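Local coordinates for protein beta-glucosidase (Saccharopolyspora erythraea D, PDB 5M6G) that probably hydrolyses terminal, non-reducing beta-D-glucosyl residues with release of beta-D-glucose, as a member of glycoside hydrolase family 3, at residues Met67-Arg72 with Ser87-Gly92; Val307-Asp312 with Asp337-Ser342. All coordinates share one frame; numbering follows the deposited sequence.

Interaction 1. Residues Met67-Arg72 with Ser87-Gly92. With SOR (sorbitol), chain L.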
loop_
_atom_site.group_PDB
_atom_site.type_symbol
_atom_site.label_atom_id
_atom_site.label_comp_id
_atom_site.label_asym_id
_atom_site.label_seq_id
_atom_site.Cartn_x
_atom_site.Cartn_y
_atom_site.Cartn_z
ATOM N N MET A 67 10.695 -5.500 -21.212
ATOM C CA MET A 67 11.077 -5.839 -19.847
ATOM C C MET A 67 11.396 -4.614 -18.997
ATOM O O MET A 67 11.711 -4.763 -17.813
ATOM C CB MET A 67 12.265 -6.801 -19.878
ATOM C CG MET A 67 11.888 -8.150 -20.477
ATOM S SD MET A 67 13.292 -9.249 -20.752
ATOM C CE MET A 67 13.803 -9.529 -19.054
ATOM N N VAL A 68 11.294 -3.415 -19.563
ATOM C CA VAL A 68 11.639 -2.172 -18.879
ATOM C C VAL A 68 10.364 -1.493 -18.381
ATOM O O VAL A 68 9.388 -1.346 -19.131
ATOM C CB VAL A 68 12.424 -1.238 -19.816
ATOM C CG1 VAL A 68 12.615 0.130 -19.162
ATOM C CG2 VAL A 68 13.779 -1.867 -20.204
ATOM N N GLN A 69 10.365 -1.088 -17.110
ATOM C CA GLN A 69 9.373 -0.152 -16.585
ATOM C C GLN A 69 10.136 1.058 -16.069
ATOM O O GLN A 69 10.889 0.949 -15.092
ATOM C CB GLN A 69 8.516 -0.778 -15.486
ATOM C CG GLN A 69 7.442 0.177 -14.942
ATOM C CD GLN A 69 6.706 -0.430 -13.776
ATOM O OE1 GLN A 69 7.269 -0.594 -12.705
ATOM N NE2 GLN A 69 5.454 -0.811 -13.994
ATOM N N VAL A 70 9.961 2.201 -16.733
ATOM C CA VAL A 70 10.737 3.398 -16.439
ATOM C C VAL A 70 9.843 4.430 -15.765
ATOM O O VAL A 70 8.661 4.572 -16.111
ATOM C CB VAL A 70 11.416 3.968 -17.709
ATOM C CG1 VAL A 70 10.400 4.500 -18.750
ATOM C CG2 VAL A 70 12.429 5.032 -17.331
ATOM N N GLU A 71 10.411 5.142 -14.794
ATOM C CA GLU A 71 9.673 6.180 -14.088
ATOM C C GLU A 71 9.492 7.389 -15.003
ATOM O O GLU A 71 10.412 7.782 -15.723
ATOM C CB GLU A 71 10.419 6.563 -12.806
ATOM C CG GLU A 71 9.530 7.002 -11.647
ATOM C CD GLU A 71 8.992 8.412 -11.811
ATOM O OE1 GLU A 71 9.730 9.278 -12.318
ATOM O OE2 GLU A 71 7.827 8.648 -11.428
ATOM N N ARG A 72 8.294 7.977 -14.965
ATOM C CA ARG A 72 7.896 8.945 -15.988
ATOM C C ARG A 72 8.836 10.147 -16.062
ATOM O O ARG A 72 8.995 10.731 -17.138
ATOM C CB ARG A 72 6.468 9.419 -15.729
ATOM C CG ARG A 72 6.293 9.964 -14.309
ATOM C CD ARG A 72 4.966 10.705 -14.128
ATOM N NE ARG A 72 4.938 11.997 -14.811
ATOM C CZ ARG A 72 5.388 13.127 -14.275
ATOM N NH1 ARG A 72 5.907 13.115 -13.059
ATOM N NH2 ARG A 72 5.318 14.267 -14.954
ATOM N N SER A 87 6.697 -0.451 -20.209
ATOM C CA SER A 87 5.886 0.062 -19.123
ATOM C C SER A 87 6.461 1.370 -18.617
ATOM O O SER A 87 7.661 1.625 -18.738
ATOM C CB SER A 87 5.809 -0.955 -17.977
ATOM O OG SER A 87 4.973 -0.476 -16.938
ATOM N N VAL A 88 5.580 2.187 -18.036
ATOM C CA VAL A 88 5.962 3.387 -17.307
ATOM C C VAL A 88 5.268 3.335 -15.953
ATOM O O VAL A 88 4.192 2.745 -15.816
ATOM C CB VAL A 88 5.592 4.670 -18.088
ATOM C CG1 VAL A 88 5.881 5.930 -17.279
ATOM C CG2 VAL A 88 6.349 4.717 -19.424
ATOM N N LEU A 89 5.903 3.924 -14.936
ATOM C CA LEU A 89 5.261 4.089 -13.637
ATOM C C LEU A 89 5.368 5.537 -13.188
ATOM O O LEU A 89 6.232 6.296 -13.638
ATOM C CB LEU A 89 5.857 3.184 -12.531
ATOM C CG LEU A 89 7.181 3.612 -11.876
ATOM C CD1 LEU A 89 7.280 3.130 -10.427
ATOM C CD2 LEU A 89 8.388 3.114 -12.664
ATOM N N SER A 90 4.449 5.917 -12.306
ATOM C CA SER A 90 4.630 7.083 -11.458
ATOM C C SER A 90 5.121 6.579 -10.112
ATOM O O SER A 90 4.440 5.773 -9.468
ATOM C CB SER A 90 3.330 7.875 -11.290
ATOM O OG SER A 90 3.084 8.696 -12.408
ATOM N N GLY A 91 6.311 7.004 -9.709
ATOM C CA GLY A 91 6.711 6.803 -8.333
ATOM C C GLY A 91 5.822 7.625 -7.404
ATOM O O GLY A 91 5.008 8.442 -7.837
ATOM N N GLY A 92 5.972 7.396 -6.101
ATOM C CA GLY A 92 5.228 8.168 -5.127
ATOM C C GLY A 92 5.464 9.653 -5.319
ATOM O O GLY A 92 6.611 10.103 -5.406
HETATM C C1 SOR L . 7.008 -0.589 -3.134
HETATM C C2 SOR L . 6.555 0.515 -4.073
HETATM C C3 SOR L . 7.779 1.290 -4.551
HETATM C C4 SOR L . 7.374 2.611 -5.200
HETATM C C5 SOR L . 8.498 3.652 -5.188
HETATM C C6 SOR L . 7.888 5.011 -5.517
HETATM O O1 SOR L . 5.963 -0.967 -2.271
HETATM O O2 SOR L . 5.869 -0.049 -5.177
HETATM O O3 SOR L . 8.469 0.495 -5.480
HETATM O O4 SOR L . 6.957 2.381 -6.530
HETATM O O5 SOR L . 9.168 3.701 -3.935
HETATM O O6 SOR L . 8.764 6.052 -5.138
#
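The carboxamide of Gln69 has Leu89 on one face, with CB of Leu89 directly above CD of Gln69 at 3.9 Å, and the hydroxyl of Ser87 at its edge. Gln69 NE2 donates to Ser87 OG over 3.0 Å, with the acceptor only 8° out of the amide plane. The Gln69 chain leaves the backbone with CG anti to N (chi1 -179°), which lays CG against Ser87 OG and CB; the side chain as a whole crosses that of Leu89 at about a right angle. Ser87 OG is also bonded to Ile125 O, on the next strand of the sheet. The second flat group, the Glu71 carboxylate, presents the anti lone pair of OE2 to Gly91 N at 2.8 Å. Ser94 OG bonds to the same oxygen, and Lys73 forms a salt bridge with OE1. Leu89 CD2 tucks against Glu71 CA at 3.6 Å.

Between these side chains run the bonds of a parallel pair: Val70 N to Ser87 O, Leu89 N to Val70 O, and Arg72 N to Leu89 O, the last at 3.0 Å. On the sheet face away from Gln69, Val70 and Val88 lie side by side, CG1 of the first 4.1 Å from CG2 of the second. The two strands, with helix 77-82 between them, make a right-handed beta-alpha-beta unit of the barrel.

Beyond the strand end, Gly91 CA comes within 3.5 Å of sorbitol C6, and any CB on this residue would crowd sorbitol O6. Chemically, then, a buried carboxylate held on both oxygens probably helps to fix the Gly91 backbone beside the ligand; its lysine partner would be expected to favour the ionised form.

Interaction 2. Residues Val307-Asp312 with Asp337-Ser342. With SOR (sorbitol), chain L.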
loop_
_atom_site.group_PDB
_atom_site.type_symbol
_atom_site.label_atom_id
_atom_site.label_comp_id
_atom_site.label_asym_id
_atom_site.label_seq_id
_atom_site.Cartn_x
_atom_site.Cartn_y
_atom_site.Cartn_z
ATOM N N VAL A 307 6.292 -11.092 -12.944
ATOM C CA VAL A 307 7.145 -10.803 -11.793
ATOM C C VAL A 307 7.901 -9.506 -12.059
ATOM O O VAL A 307 8.687 -9.414 -13.012
ATOM C CB VAL A 307 8.118 -11.958 -11.512
ATOM C CG1 VAL A 307 9.001 -11.610 -10.316
ATOM C CG2 VAL A 307 7.345 -13.235 -11.281
ATOM N N VAL A 308 7.678 -8.501 -11.215
ATOM C CA VAL A 308 8.298 -7.192 -11.391
ATOM C C VAL A 308 9.260 -6.933 -10.238
ATOM O O VAL A 308 9.010 -7.345 -9.098
ATOM C CB VAL A 308 7.227 -6.085 -11.510
ATOM C CG1 VAL A 308 6.405 -5.974 -10.230
ATOM C CG2 VAL A 308 7.860 -4.744 -11.889
ATOM N N SER A 309 10.375 -6.264 -10.541
ATOM C CA SER A 309 11.314 -5.862 -9.505
ATOM C C SER A 309 10.769 -4.675 -8.708
ATOM O O SER A 309 9.816 -4.004 -9.115
ATOM C CB SER A 309 12.669 -5.486 -10.116
ATOM O OG SER A 309 12.692 -4.125 -10.538
ATOM N N ASP A 310 11.383 -4.426 -7.545
ATOM C CA ASP A 310 11.165 -3.161 -6.858
ATOM C C ASP A 310 12.041 -2.089 -7.504
ATOM O O ASP A 310 12.837 -2.351 -8.414
ATOM C CB ASP A 310 11.438 -3.294 -5.352
ATOM C CG ASP A 310 10.605 -2.311 -4.509
ATOM O OD1 ASP A 310 10.246 -1.212 -5.010
ATOM O OD2 ASP A 310 10.306 -2.644 -3.336
ATOM N N TYR A 311 11.895 -0.865 -7.009
ATOM C CA TYR A 311 12.376 0.342 -7.674
ATOM C C TYR A 311 13.890 0.444 -7.546
ATOM O O TYR A 311 14.412 0.550 -6.433
ATOM C CB TYR A 311 11.679 1.538 -7.030
ATOM C CG TYR A 311 11.864 2.897 -7.653
ATOM C CD1 TYR A 311 12.857 3.764 -7.205
ATOM C CD2 TYR A 311 10.982 3.360 -8.635
ATOM C CE1 TYR A 311 12.988 5.047 -7.748
ATOM C CE2 TYR A 311 11.110 4.631 -9.182
ATOM C CZ TYR A 311 12.110 5.467 -8.738
ATOM O OH TYR A 311 12.224 6.728 -9.288
ATOM N N ASP A 312 14.594 0.422 -8.688
ATOM C CA ASP A 312 16.061 0.378 -8.721
ATOM C C ASP A 312 16.598 -0.715 -7.795
ATOM O O ASP A 312 17.627 -0.556 -7.143
ATOM C CB ASP A 312 16.681 1.734 -8.360
ATOM C CG ASP A 312 16.438 2.799 -9.421
ATOM O OD1 ASP A 312 16.163 2.443 -10.584
ATOM O OD2 ASP A 312 16.514 4.003 -9.087
ATOM N N ASP A 337 10.729 -10.699 -14.443
ATOM C CA ASP A 337 10.276 -10.443 -15.811
ATOM C C ASP A 337 10.392 -8.988 -16.234
ATOM O O ASP A 337 10.705 -8.711 -17.398
ATOM C CB ASP A 337 8.821 -10.882 -15.973
ATOM C CG ASP A 337 8.611 -12.326 -15.602
ATOM O OD1 ASP A 337 9.362 -13.191 -16.108
ATOM O OD2 ASP A 337 7.709 -12.597 -14.781
ATOM N N MET A 338 10.101 -8.050 -15.335
ATOM C CA MET A 338 10.079 -6.633 -15.666
ATOM C C MET A 338 10.867 -5.875 -14.611
ATOM O O MET A 338 10.797 -6.196 -13.421
ATOM C CB MET A 338 8.645 -6.100 -15.744
ATOM C CG MET A 338 8.558 -4.603 -16.013
ATOM S SD MET A 338 6.880 -4.068 -16.380
ATOM C CE MET A 338 6.745 -4.542 -18.110
ATOM N N PHE A 339 11.614 -4.866 -15.040
ATOM C CA PHE A 339 12.557 -4.197 -14.158
ATOM C C PHE A 339 12.179 -2.737 -13.994
ATOM O O PHE A 339 12.148 -1.974 -14.968
ATOM C CB PHE A 339 13.980 -4.395 -14.671
ATOM C CG PHE A 339 14.398 -5.823 -14.571
ATOM C CD1 PHE A 339 14.003 -6.737 -15.537
ATOM C CD2 PHE A 339 15.065 -6.279 -13.446
ATOM C CE1 PHE A 339 14.329 -8.075 -15.406
ATOM C CE2 PHE A 339 15.399 -7.599 -13.315
ATOM C CZ PHE A 339 15.031 -8.498 -14.286
ATOM N N MET A 340 11.859 -2.376 -12.757
ATOM C CA MET A 340 11.385 -1.045 -12.406
ATOM C C MET A 340 12.595 -0.167 -12.125
ATOM O O MET A 340 13.392 -0.479 -11.233
ATOM C CB MET A 340 10.472 -1.123 -11.183
ATOM C CG MET A 340 9.854 0.206 -10.767
ATOM S SD MET A 340 9.058 0.045 -9.148
ATOM C CE MET A 340 7.819 -1.190 -9.494
ATOM N N MET A 341 12.743 0.918 -12.883
ATOM C CA MET A 341 13.942 1.738 -12.778
ATOM C C MET A 341 13.581 3.217 -12.845
ATOM O O MET A 341 12.625 3.612 -13.521
ATOM C CB MET A 341 14.952 1.370 -13.875
ATOM C CG MET A 341 14.449 1.604 -15.301
ATOM S SD MET A 341 15.567 0.779 -16.476
ATOM C CE MET A 341 15.154 -0.953 -16.197
ATOM N N SER A 342 14.372 4.031 -12.132
ATOM C CA SER A 342 14.155 5.474 -12.072
ATOM C C SER A 342 14.694 6.197 -13.295
ATOM O O SER A 342 14.303 7.343 -13.543
ATOM C CB SER A 342 14.813 6.065 -10.821
ATOM O OG SER A 342 16.219 5.854 -10.817
HETATM C C1 SOR L . 7.008 -0.589 -3.134
HETATM C C2 SOR L . 6.555 0.515 -4.073
HETATM C C3 SOR L . 7.779 1.290 -4.551
HETATM C C4 SOR L . 7.374 2.611 -5.200
HETATM C C5 SOR L . 8.498 3.652 -5.188
HETATM C C6 SOR L . 7.888 5.011 -5.517
HETATM O O1 SOR L . 5.963 -0.967 -2.271
HETATM O O2 SOR L . 5.869 -0.049 -5.177
HETATM O O3 SOR L . 8.469 0.495 -5.480
HETATM O O4 SOR L . 6.957 2.381 -6.530
HETATM O O5 SOR L . 9.168 3.701 -3.935
HETATM O O6 SOR L . 8.764 6.052 -5.138
#
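Asp312 has CG anti to the carbonyl carbon (chi1 -69°), and a chi2 of -21° turns the carboxylate oxygens so that both meet Ser342. OD1 accepts Ser342 N at 2.9 Å, and the syn lone pair of OD2 takes the Ser342 hydroxyl at 2.6 Å. An alanine in place of Asp312 would probably leave both Ser342 donors without these acceptors and Arg344 without its salt-bridge mate on OD1. Ser309 OG sits between backbone N and carbonyl carbon (chi1 86°), where it accepts Met340 N at 2.9 Å and donates to Asp310 O. The Met340 side chain crosses that of Tyr311 at about a right angle: SD lies at the ring edge, 5.2 Å from the centroid, a Met-aromatic contact.

Asp337 OD2 takes Val307 N through its anti lone pair, while Val307 O receives Asp337 N and Met338 N. Asp337 OD1 salt-bridges Lys298 and Arg365.

Sorbitol O3 donates to Asp310 OD1 at 2.5 Å, an oxygen Tyr311 N also holds. Two roughly parallel strand ends, bridged at Val308 and Met338 and tied by backbone bonds Ser309 N to Met338 O and Asp312 N to Met340 O besides side chains, line the sorbitol pocket, consistent with a TIM-barrel domain.

How the interactions relate
Interactions 1 and 2 follow one another along the chain, their centres about 8 Å apart, and both belong to the N-terminal family 3 domain. Strand 68-71 joins them: it pairs with 87-90 in interaction 1 and, along its other edge, with 339-341 of interaction 2. Met67 O to Phe339 N (2.8 Å) and Gln69 O to Met341 N (2.9 Å) are probable hydrogen bonds there, and Gln69 OE1 packs on Met340 CE. The first strand of the domain thus neighbours a late one, as expected for a closing barrel. Both contacts touch the sorbitol, which is also hydrogen-bonded to Asp129, Arg192, Lys231 and His232.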